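Separin (Saccharomyces cerevisiae, PDB 5U1T) cleaves the SCC1 subunit of cohesin at the onset of anaphase as a caspase-like cysteine protease that securin holds inactive for most of the cell cycle. Local coordinates at residues 1246-1254 and 1346-1355; 1258-1269 and 1335-1343. All coordinates share one frame; numbering follows the deposited sequence.

Interaction 1 (1246-1254 and 1346-1355); sequences SPEVVDNSL and YRATMTTNSI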
loop_
_atom_site.group_PDB
_atom_site.type_symbol
_atom_site.label_atom_id
_atom_site.label_comp_id
_atom_site.label_asym_id
_atom_site.label_seq_id
_atom_site.Cartn_x
_atom_site.Cartn_y
_atom_site.Cartn_z
ATOM N N SER A 1246 -4.200 57.880 -16.570
ATOM C CA SER A 1246 -3.512 59.092 -16.982
ATOM C C SER A 1246 -2.360 59.450 -16.044
ATOM O O SER A 1246 -2.500 59.430 -14.810
ATOM C CB SER A 1246 -4.489 60.268 -17.085
ATOM O OG SER A 1246 -3.793 61.497 -17.062
ATOM N N PRO A 1247 -1.205 59.770 -16.641
ATOM C CA PRO A 1247 -0.004 60.152 -15.904
ATOM C C PRO A 1247 -0.061 61.585 -15.399
ATOM O O PRO A 1247 0.880 61.987 -14.725
ATOM C CB PRO A 1247 1.098 59.989 -16.944
ATOM C CG PRO A 1247 0.415 60.233 -18.230
ATOM C CD PRO A 1247 -0.951 59.660 -18.086
ATOM N N GLU A 1248 -1.132 62.328 -15.708
ATOM C CA GLU A 1248 -1.239 63.749 -15.355
ATOM C C GLU A 1248 -1.542 63.993 -13.874
ATOM O O GLU A 1248 -2.370 63.301 -13.289
ATOM C CB GLU A 1248 -2.333 64.415 -16.192
ATOM C CG GLU A 1248 -2.050 64.512 -17.676
ATOM C CD GLU A 1248 -3.136 65.291 -18.432
ATOM O OE1 GLU A 1248 -3.862 66.103 -17.811
ATOM O OE2 GLU A 1248 -3.276 65.093 -19.658
ATOM N N VAL A 1249 -0.891 64.986 -13.272
ATOM C CA VAL A 1249 -1.296 65.446 -11.941
ATOM C C VAL A 1249 -1.990 66.814 -12.004
ATOM O O VAL A 1249 -1.437 67.770 -12.559
ATOM C CB VAL A 1249 -0.108 65.557 -10.985
ATOM C CG1 VAL A 1249 -0.603 65.682 -9.547
ATOM C CG2 VAL A 1249 0.806 64.365 -11.142
ATOM N N VAL A 1250 -3.189 66.926 -11.437
ATOM C CA VAL A 1250 -3.892 68.207 -11.491
ATOM C C VAL A 1250 -3.187 69.253 -10.622
ATOM O O VAL A 1250 -2.705 68.937 -9.536
ATOM C CB VAL A 1250 -5.376 68.078 -11.051
ATOM C CG1 VAL A 1250 -6.057 66.972 -11.829
ATOM C CG2 VAL A 1250 -5.489 67.827 -9.551
ATOM N N ASP A 1251 -3.098 70.485 -11.122
ATOM C CA ASP A 1251 -2.673 71.610 -10.291
ATOM C C ASP A 1251 -3.704 71.847 -9.192
ATOM O O ASP A 1251 -4.887 72.062 -9.466
ATOM C CB ASP A 1251 -2.488 72.881 -11.121
ATOM C CG ASP A 1251 -2.260 74.117 -10.256
ATOM O OD1 ASP A 1251 -1.851 73.990 -9.077
ATOM O OD2 ASP A 1251 -2.485 75.238 -10.760
ATOM N N ASN A 1252 -3.251 71.823 -7.947
ATOM C CA ASN A 1252 -4.175 71.894 -6.834
ATOM C C ASN A 1252 -4.973 73.207 -6.727
ATOM O O ASN A 1252 -6.157 73.175 -6.349
ATOM C CB ASN A 1252 -3.427 71.640 -5.528
ATOM C CG ASN A 1252 -4.352 71.667 -4.319
ATOM O OD1 ASN A 1252 -4.470 72.699 -3.631
ATOM N ND2 ASN A 1252 -5.030 70.539 -4.060
ATOM N N SER A 1253 -4.355 74.346 -7.050
ATOM C CA SER A 1253 -5.064 75.623 -6.952
ATOM C C SER A 1253 -6.181 75.681 -7.987
ATOM O O SER A 1253 -7.311 76.104 -7.696
ATOM C CB SER A 1253 -4.110 76.815 -7.130
ATOM O OG SER A 1253 -3.186 76.626 -8.199
ATOM N N LEU A 1254 -5.860 75.235 -9.197
ATOM C CA LEU A 1254 -6.829 75.197 -10.280
ATOM C C LEU A 1254 -7.947 74.195 -10.005
ATOM O O LEU A 1254 -9.105 74.456 -10.323
ATOM C CB LEU A 1254 -6.130 74.856 -11.593
ATOM C CG LEU A 1254 -5.252 75.949 -12.195
ATOM C CD1 LEU A 1254 -4.556 75.393 -13.395
ATOM C CD2 LEU A 1254 -6.089 77.132 -12.592
ATOM N N TYR A 1346 -9.366 74.957 -18.026
ATOM C CA TYR A 1346 -8.384 74.349 -17.144
ATOM C C TYR A 1346 -7.158 73.901 -17.930
ATOM O O TYR A 1346 -6.014 74.203 -17.555
ATOM C CB TYR A 1346 -8.983 73.164 -16.391
ATOM C CG TYR A 1346 -7.920 72.392 -15.657
ATOM C CD1 TYR A 1346 -7.472 72.810 -14.411
ATOM C CD2 TYR A 1346 -7.329 71.267 -16.228
ATOM C CE1 TYR A 1346 -6.493 72.121 -13.753
ATOM C CE2 TYR A 1346 -6.357 70.593 -15.585
ATOM C CZ TYR A 1346 -5.941 71.012 -14.348
ATOM O OH TYR A 1346 -4.955 70.310 -13.699
ATOM N N ARG A 1347 -7.411 73.157 -19.006
ATOM C CA ARG A 1347 -6.358 72.703 -19.901
ATOM C C ARG A 1347 -5.531 73.879 -20.440
ATOM O O ARG A 1347 -4.312 73.789 -20.540
ATOM C CB ARG A 1347 -6.954 71.913 -21.068
ATOM C CG ARG A 1347 -7.895 70.781 -20.665
ATOM C CD ARG A 1347 -7.181 69.685 -19.933
ATOM N NE ARG A 1347 -6.379 68.879 -20.838
ATOM C CZ ARG A 1347 -5.686 67.815 -20.452
ATOM N NH1 ARG A 1347 -5.712 67.433 -19.181
ATOM N NH2 ARG A 1347 -4.976 67.125 -21.328
ATOM N N ALA A 1348 -6.199 74.979 -20.778
ATOM C CA ALA A 1348 -5.538 76.103 -21.428
ATOM C C ALA A 1348 -4.597 76.833 -20.475
ATOM O O ALA A 1348 -3.785 77.649 -20.906
ATOM C CB ALA A 1348 -6.581 77.082 -21.994
ATOM N N THR A 1349 -4.708 76.542 -19.184
ATOM C CA THR A 1349 -4.007 77.326 -18.181
ATOM C C THR A 1349 -3.229 76.467 -17.217
ATOM O O THR A 1349 -2.481 76.983 -16.387
ATOM C CB THR A 1349 -4.977 78.170 -17.360
ATOM O OG1 THR A 1349 -4.240 79.128 -16.592
ATOM C CG2 THR A 1349 -5.762 77.281 -16.415
ATOM N N MET A 1350 -3.429 75.155 -17.319
ATOM C CA MET A 1350 -2.845 74.197 -16.384
ATOM C C MET A 1350 -1.329 74.169 -16.421
ATOM O O MET A 1350 -0.697 74.487 -17.431
ATOM C CB MET A 1350 -3.360 72.792 -16.666
ATOM C CG MET A 1350 -3.056 72.338 -18.066
ATOM S SD MET A 1350 -3.320 70.570 -18.303
ATOM C CE MET A 1350 -1.802 69.875 -17.637
ATOM N N THR A 1351 -0.761 73.780 -15.290
ATOM C CA THR A 1351 0.638 73.396 -15.212
ATOM C C THR A 1351 0.784 71.928 -15.644
ATOM O O THR A 1351 -0.089 71.104 -15.348
ATOM C CB THR A 1351 1.173 73.582 -13.778
ATOM O OG1 THR A 1351 0.388 72.786 -12.869
ATOM C CG2 THR A 1351 1.079 75.047 -13.367
ATOM N N THR A 1352 1.881 71.597 -16.333
ATOM C CA THR A 1352 2.158 70.197 -16.727
ATOM C C THR A 1352 3.072 69.445 -15.752
ATOM O O THR A 1352 4.277 69.331 -15.967
ATOM C CB THR A 1352 2.811 70.107 -18.125
ATOM O OG1 THR A 1352 2.043 70.870 -19.063
ATOM C CG2 THR A 1352 2.893 68.633 -18.592
ATOM N N ASN A 1353 2.493 68.936 -14.677
ATOM C CA ASN A 1353 3.222 68.074 -13.754
ATOM C C ASN A 1353 2.618 66.695 -13.819
ATOM O O ASN A 1353 1.417 66.516 -13.606
ATOM C CB ASN A 1353 3.175 68.616 -12.324
ATOM C CG ASN A 1353 4.020 69.878 -12.153
ATOM O OD1 ASN A 1353 4.960 70.131 -12.927
ATOM N ND2 ASN A 1353 3.694 70.674 -11.125
ATOM N N SER A 1354 3.445 65.716 -14.133
ATOM C CA SER A 1354 2.961 64.355 -14.248
ATOM C C SER A 1354 3.755 63.425 -13.338
ATOM O O SER A 1354 4.789 63.814 -12.785
ATOM C CB SER A 1354 3.039 63.908 -15.705
ATOM O OG SER A 1354 4.364 64.004 -16.183
ATOM N N ILE A 1355 3.263 62.198 -13.167
ATOM C CA ILE A 1355 3.990 61.213 -12.390
ATOM C C ILE A 1355 5.162 60.742 -13.230
ATOM O O ILE A 1355 5.220 60.993 -14.436
ATOM C CB ILE A 1355 3.095 60.022 -11.938
ATOM C CG1 ILE A 1355 2.305 59.411 -13.106
ATOM C CG2 ILE A 1355 2.142 60.460 -10.829
ATOM C CD1 ILE A 1355 2.999 58.246 -13.803
#
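Glu1248 and Arg1347 meet in an end-on salt bridge, with one guanidinium nitrogen on each carboxylate oxygen. NH1 of Arg1347 lies 2.7 Å from OE1 of Glu1248. NH2 of Arg1347 lies 3.1 Å from OE2 of Glu1248. Both oxygens offer their syn lone pairs, and the two flat groups are only 25° from coplanar, the geometry of a bidentate pair. The chains cross at about a right angle: Glu1248 runs out extended beyond CG, whereas Arg1347 folds back through chi2 -66° and chi3 -74°, which carries the guanidinium to the acid although its CB points away. SD of Met1350 rests over one guanidinium face, toward its rim.

Beside this bridge the backbones form a short, weakly bonded antiparallel pairing. Ile1355 N donates to Pro1247 O (2.9 Å). Val1249 N donates to Asn1353 O (2.8 Å), and Glu1248 and Ser1354 form a non-hydrogen-bonded pair. CG2 of Val1249 and CG2 of Ile1355 touch at 4.1 Å.

Further along, Tyr1346 OH accepts from Asp1251 N (3.2 Å). CB of Leu1254 abuts the ring edge, 3.5 Å from CE1 of Tyr1346. Leu1254 and Thr1349 reach each other tip to tip. Asp1251 is the N-cap of the following helix: its OD1 takes the amide of Ser1253 from above the carboxylate plane. In the second shell, Ser1246 OG accepts from Glu1248 N in an ST turn, and Leu1294 O takes a further bond from Arg1347 NH1, helping to fix the guanidinium.

The contact thus joins the start of helix 1252-1269 to the end of helix 1332-1347. Helix 1287-1294 touches Val1250 and Tyr1346, and strand 1248-1249 pairs antiparallel with the start of strand 1353-1362, which also takes part in a larger mixed sheet.

Interaction 2 (1258-1269 and 1335-1343); sequences FKDKFYEILHQN and LHVQLEEQI
Ile1265 enters the facing helix as a knob into a hole formed by Leu1335, Gln1338, Leu1339 and Gln1342. Its CB lies 4.1 Å from OE1 of Gln1338, and CG1 lies against OE1 and CB of that glutamine, the two chains sliding past each other in opposite directions. The CG2 branch, anti to the backbone N, is shared between OE1 of Gln1338 and CD2 of Leu1335, the latter 3.8 Å from CG2 of Ile1265. At the tip, CD1 of Ile1265 meets CB of Gln1338 at 3.8 Å and reaches CG of Gln1342.

The segment axes are antiparallel (176°) and 10.3 Å apart at closest approach, and further contacts lie toward both ends. CB of Gln1342 sits at the ring edge of Phe1258, 3.7 Å from its CE1, and CD2 of Leu1339 meets the edge of Phe1262. At the other end, Asn1269 ND2 donates to Gln1338 OE1 (2.9 Å); the oxygen lies in the asparagine's amide plane, although the donor is tilted 25° from the glutamine's carbonyl plane. Replacing Gln1338 by an alanine would probably leave Asn1269 ND2 without this acceptor and open a gap beside Ile1265.

Helices 1287-1294 and 1303-1320 touch the apolar side, through Phe1258 and Leu1339 respectively. The chemistry implies an antiparallel helix pair in which apolar side chains pack together with the aliphatic parts of glutamines, one amide-to-amide hydrogen bond adding a directional tie near the end of helix 1252-1269.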
loop_
_atom_site.group_PDB
_atom_site.type_symbol
_atom_site.label_atom_id
_atom_site.label_comp_id
_atom_site.label_asym_id
_atom_site.label_seq_id
_atom_site.Cartn_x
_atom_site.Cartn_y
_atom_site.Cartn_z
ATOM N N PHE A 1258 -12.112 74.554 -10.102
ATOM C CA PHE A 1258 -12.917 73.661 -10.931
ATOM C C PHE A 1258 -13.992 72.933 -10.116
ATOM O O PHE A 1258 -15.082 72.635 -10.625
ATOM C CB PHE A 1258 -12.068 72.617 -11.654
ATOM C CG PHE A 1258 -12.891 71.664 -12.468
ATOM C CD1 PHE A 1258 -13.501 72.088 -13.639
ATOM C CD2 PHE A 1258 -13.095 70.362 -12.043
ATOM C CE1 PHE A 1258 -14.269 71.236 -14.384
ATOM C CE2 PHE A 1258 -13.875 69.488 -12.787
ATOM C CZ PHE A 1258 -14.460 69.922 -13.959
ATOM N N LYS A 1259 -13.674 72.645 -8.856
ATOM C CA LYS A 1259 -14.580 71.880 -8.020
ATOM C C LYS A 1259 -15.818 72.724 -7.670
ATOM O O LYS A 1259 -16.951 72.220 -7.717
ATOM C CB LYS A 1259 -13.862 71.382 -6.758
ATOM C CG LYS A 1259 -14.647 70.338 -5.993
ATOM C CD LYS A 1259 -13.734 69.536 -5.111
ATOM C CE LYS A 1259 -13.666 70.099 -3.724
ATOM N NZ LYS A 1259 -13.532 68.980 -2.749
ATOM N N ASP A 1260 -15.596 73.998 -7.345
ATOM C CA ASP A 1260 -16.685 74.939 -7.103
ATOM C C ASP A 1260 -17.632 74.989 -8.295
ATOM O O ASP A 1260 -18.854 74.917 -8.143
ATOM C CB ASP A 1260 -16.142 76.340 -6.822
ATOM C CG ASP A 1260 -15.635 76.505 -5.402
ATOM O OD1 ASP A 1260 -15.925 75.654 -4.544
ATOM O OD2 ASP A 1260 -14.946 77.513 -5.132
ATOM N N LYS A 1261 -17.051 75.102 -9.486
ATOM C CA LYS A 1261 -17.828 75.210 -10.721
ATOM C C LYS A 1261 -18.597 73.926 -11.036
ATOM O O LYS A 1261 -19.816 73.950 -11.271
ATOM C CB LYS A 1261 -16.904 75.574 -11.885
ATOM C CG LYS A 1261 -16.361 76.995 -11.803
ATOM C CD LYS A 1261 -17.451 78.010 -12.049
ATOM C CE LYS A 1261 -16.837 79.382 -12.261
ATOM N NZ LYS A 1261 -17.737 80.347 -12.999
ATOM N N PHE A 1262 -17.847 72.825 -11.049
ATOM C CA PHE A 1262 -18.363 71.477 -11.166
ATOM C C PHE A 1262 -19.618 71.305 -10.322
ATOM O O PHE A 1262 -20.669 70.948 -10.842
ATOM C CB PHE A 1262 -17.278 70.468 -10.751
ATOM C CG PHE A 1262 -17.764 69.051 -10.659
ATOM C CD1 PHE A 1262 -17.911 68.281 -11.801
ATOM C CD2 PHE A 1262 -18.065 68.483 -9.418
ATOM C CE1 PHE A 1262 -18.364 66.975 -11.714
ATOM C CE2 PHE A 1262 -18.526 67.183 -9.320
ATOM C CZ PHE A 1262 -18.678 66.426 -10.471
ATOM N N TYR A 1263 -19.525 71.581 -9.026
ATOM C CA TYR A 1263 -20.699 71.438 -8.170
ATOM C C TYR A 1263 -21.805 72.422 -8.526
ATOM O O TYR A 1263 -22.970 72.048 -8.518
ATOM C CB TYR A 1263 -20.328 71.572 -6.695
ATOM C CG TYR A 1263 -19.810 70.272 -6.131
ATOM C CD1 TYR A 1263 -20.652 69.173 -5.964
ATOM C CD2 TYR A 1263 -18.473 70.131 -5.793
ATOM C CE1 TYR A 1263 -20.172 67.977 -5.456
ATOM C CE2 TYR A 1263 -17.985 68.941 -5.292
ATOM C CZ TYR A 1263 -18.834 67.869 -5.124
ATOM O OH TYR A 1263 -18.316 66.702 -4.620
ATOM N N GLU A 1264 -21.459 73.665 -8.854
ATOM C CA GLU A 1264 -22.488 74.606 -9.260
ATOM C C GLU A 1264 -23.202 74.031 -10.475
ATOM O O GLU A 1264 -24.436 73.983 -10.516
ATOM C CB GLU A 1264 -21.900 75.976 -9.557
ATOM C CG GLU A 1264 -22.730 76.866 -10.507
ATOM C CD GLU A 1264 -21.841 77.911 -11.228
ATOM O OE1 GLU A 1264 -20.596 77.867 -11.042
ATOM O OE2 GLU A 1264 -22.370 78.786 -11.965
ATOM N N ILE A 1265 -22.428 73.552 -11.438
ATOM C CA ILE A 1265 -23.019 72.946 -12.622
ATOM C C ILE A 1265 -23.977 71.779 -12.289
ATOM O O ILE A 1265 -25.075 71.703 -12.849
ATOM C CB ILE A 1265 -21.929 72.485 -13.593
ATOM C CG1 ILE A 1265 -21.239 73.715 -14.183
ATOM C CG2 ILE A 1265 -22.524 71.613 -14.695
ATOM C CD1 ILE A 1265 -19.883 73.463 -14.712
ATOM N N LEU A 1266 -23.600 70.903 -11.361
ATOM C CA LEU A 1266 -24.505 69.833 -10.933
ATOM C C LEU A 1266 -25.761 70.383 -10.239
ATOM O O LEU A 1266 -26.866 69.836 -10.391
ATOM C CB LEU A 1266 -23.777 68.849 -10.010
ATOM C CG LEU A 1266 -22.708 67.949 -10.654
ATOM C CD1 LEU A 1266 -22.160 66.887 -9.678
ATOM C CD2 LEU A 1266 -23.236 67.290 -11.927
ATOM N N HIS A 1267 -25.579 71.480 -9.499
ATOM C CA HIS A 1267 -26.644 72.094 -8.709
ATOM C C HIS A 1267 -27.749 72.612 -9.605
ATOM O O HIS A 1267 -28.924 72.436 -9.313
ATOM C CB HIS A 1267 -26.095 73.228 -7.845
ATOM C CG HIS A 1267 -27.075 73.778 -6.851
ATOM N ND1 HIS A 1267 -26.738 74.737 -5.927
ATOM C CD2 HIS A 1267 -28.385 73.498 -6.637
ATOM C CE1 HIS A 1267 -27.787 75.025 -5.183
ATOM N NE2 HIS A 1267 -28.803 74.297 -5.596
ATOM N N GLN A 1268 -27.376 73.234 -10.710
ATOM C CA GLN A 1268 -28.370 73.896 -11.531
ATOM C C GLN A 1268 -28.955 72.984 -12.604
ATOM O O GLN A 1268 -29.962 73.324 -13.218
ATOM C CB GLN A 1268 -27.771 75.155 -12.165
ATOM C CG GLN A 1268 -26.828 74.905 -13.327
ATOM C CD GLN A 1268 -26.221 76.206 -13.904
ATOM O OE1 GLN A 1268 -25.029 76.524 -13.671
ATOM N NE2 GLN A 1268 -27.044 76.958 -14.662
ATOM N N ASN A 1269 -28.367 71.812 -12.803
ATOM C CA ASN A 1269 -28.758 70.978 -13.935
ATOM C C ASN A 1269 -29.287 69.578 -13.608
ATOM O O ASN A 1269 -29.811 68.897 -14.493
ATOM C CB ASN A 1269 -27.576 70.861 -14.883
ATOM C CG ASN A 1269 -27.288 72.152 -15.584
ATOM O OD1 ASN A 1269 -28.203 72.787 -16.117
ATOM N ND2 ASN A 1269 -26.022 72.579 -15.570
ATOM N N LEU A 1335 -25.096 70.549 -19.204
ATOM C CA LEU A 1335 -23.962 69.808 -18.649
ATOM C C LEU A 1335 -22.817 69.843 -19.637
ATOM O O LEU A 1335 -21.697 70.208 -19.301
ATOM C CB LEU A 1335 -24.312 68.348 -18.347
ATOM C CG LEU A 1335 -25.180 67.989 -17.142
ATOM C CD1 LEU A 1335 -25.222 66.487 -16.950
ATOM C CD2 LEU A 1335 -24.693 68.693 -15.886
ATOM N N HIS A 1336 -23.131 69.453 -20.864
ATOM C CA HIS A 1336 -22.194 69.391 -21.973
ATOM C C HIS A 1336 -21.444 70.704 -22.144
ATOM O O HIS A 1336 -20.204 70.732 -22.073
ATOM C CB HIS A 1336 -22.966 69.017 -23.250
ATOM C CG HIS A 1336 -22.225 69.247 -24.533
ATOM N ND1 HIS A 1336 -22.876 69.370 -25.743
ATOM C CD2 HIS A 1336 -20.899 69.359 -24.807
ATOM C CE1 HIS A 1336 -21.987 69.564 -26.701
ATOM N NE2 HIS A 1336 -20.781 69.570 -26.162
ATOM N N VAL A 1337 -22.198 71.784 -22.356
ATOM C CA VAL A 1337 -21.615 73.080 -22.655
ATOM C C VAL A 1337 -20.775 73.605 -21.505
ATOM O O VAL A 1337 -19.628 73.992 -21.700
ATOM C CB VAL A 1337 -22.711 74.124 -22.999
ATOM C CG1 VAL A 1337 -22.157 75.536 -22.923
ATOM C CG2 VAL A 1337 -23.299 73.842 -24.374
ATOM N N GLN A 1338 -21.355 73.630 -20.311
ATOM C CA GLN A 1338 -20.683 74.199 -19.145
ATOM C C GLN A 1338 -19.471 73.370 -18.675
ATOM O O GLN A 1338 -18.478 73.926 -18.226
ATOM C CB GLN A 1338 -21.680 74.368 -17.991
ATOM C CG GLN A 1338 -22.637 75.545 -18.142
ATOM C CD GLN A 1338 -23.905 75.416 -17.282
ATOM O OE1 GLN A 1338 -24.039 74.475 -16.498
ATOM N NE2 GLN A 1338 -24.842 76.338 -17.444
ATOM N N LEU A 1339 -19.539 72.044 -18.762
ATOM C CA LEU A 1339 -18.402 71.232 -18.312
ATOM C C LEU A 1339 -17.235 71.335 -19.272
ATOM O O LEU A 1339 -16.085 71.432 -18.847
ATOM C CB LEU A 1339 -18.792 69.774 -18.149
ATOM C CG LEU A 1339 -19.451 69.394 -16.837
ATOM C CD1 LEU A 1339 -19.999 68.010 -17.005
ATOM C CD2 LEU A 1339 -18.476 69.449 -15.679
ATOM N N GLU A 1340 -17.541 71.308 -20.568
ATOM C CA GLU A 1340 -16.533 71.478 -21.615
ATOM C C GLU A 1340 -15.853 72.824 -21.516
ATOM O O GLU A 1340 -14.657 72.947 -21.755
ATOM C CB GLU A 1340 -17.155 71.348 -22.999
ATOM C CG GLU A 1340 -16.165 71.567 -24.120
ATOM C CD GLU A 1340 -16.622 70.930 -25.398
ATOM O OE1 GLU A 1340 -17.836 70.652 -25.511
ATOM O OE2 GLU A 1340 -15.771 70.687 -26.282
ATOM N N GLU A 1341 -16.642 73.831 -21.174
ATOM C CA GLU A 1341 -16.138 75.174 -20.968
ATOM C C GLU A 1341 -15.106 75.168 -19.849
ATOM O O GLU A 1341 -13.956 75.556 -20.054
ATOM C CB GLU A 1341 -17.298 76.125 -20.656
ATOM C CG GLU A 1341 -16.959 77.595 -20.542
ATOM C CD GLU A 1341 -18.161 78.430 -20.067
ATOM O OE1 GLU A 1341 -19.340 77.965 -20.194
ATOM O OE2 GLU A 1341 -17.927 79.564 -19.563
ATOM N N GLN A 1342 -15.501 74.702 -18.671
ATOM C CA GLN A 1342 -14.579 74.685 -17.541
ATOM C C GLN A 1342 -13.343 73.793 -17.806
ATOM O O GLN A 1342 -12.253 74.093 -17.323
ATOM C CB GLN A 1342 -15.295 74.234 -16.266
ATOM C CG GLN A 1342 -16.376 75.169 -15.750
ATOM C CD GLN A 1342 -15.983 76.646 -15.805
ATOM O OE1 GLN A 1342 -15.045 77.091 -15.133
ATOM N NE2 GLN A 1342 -16.716 77.417 -16.610
ATOM N N ILE A 1343 -13.509 72.710 -18.567
ATOM C CA ILE A 1343 -12.386 71.823 -18.853
ATOM C C ILE A 1343 -11.422 72.533 -19.824
ATOM O O ILE A 1343 -10.215 72.560 -19.585
ATOM C CB ILE A 1343 -12.862 70.433 -19.413
ATOM C CG1 ILE A 1343 -13.619 69.637 -18.338
ATOM C CG2 ILE A 1343 -11.685 69.591 -19.901
ATOM C CD1 ILE A 1343 -14.317 68.393 -18.861
#

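In the fold
From the N terminus, the chain passes through 1246-1254 and directly into 1258-1269 on helix 1252-1269, then makes an excursion of 65 residues, 34 of them helical and none in a strand, before returning along helix 1332-1347. Interaction 2 closes that inner loop at 1335-1343. Interaction 1 closes the outer one at 1346-1355, so interaction 2 is nested within it and the two do not cross. Their centres lie 18 Å apart along the same two helices: interaction 2 pairs the helix bodies, and interaction 1 joins the ends from which the chain connects to strands 1248-1249 and 1353-1362. Together they tie the largely helical run between those strands to the mixed sheet, away from the probable catalytic cysteine.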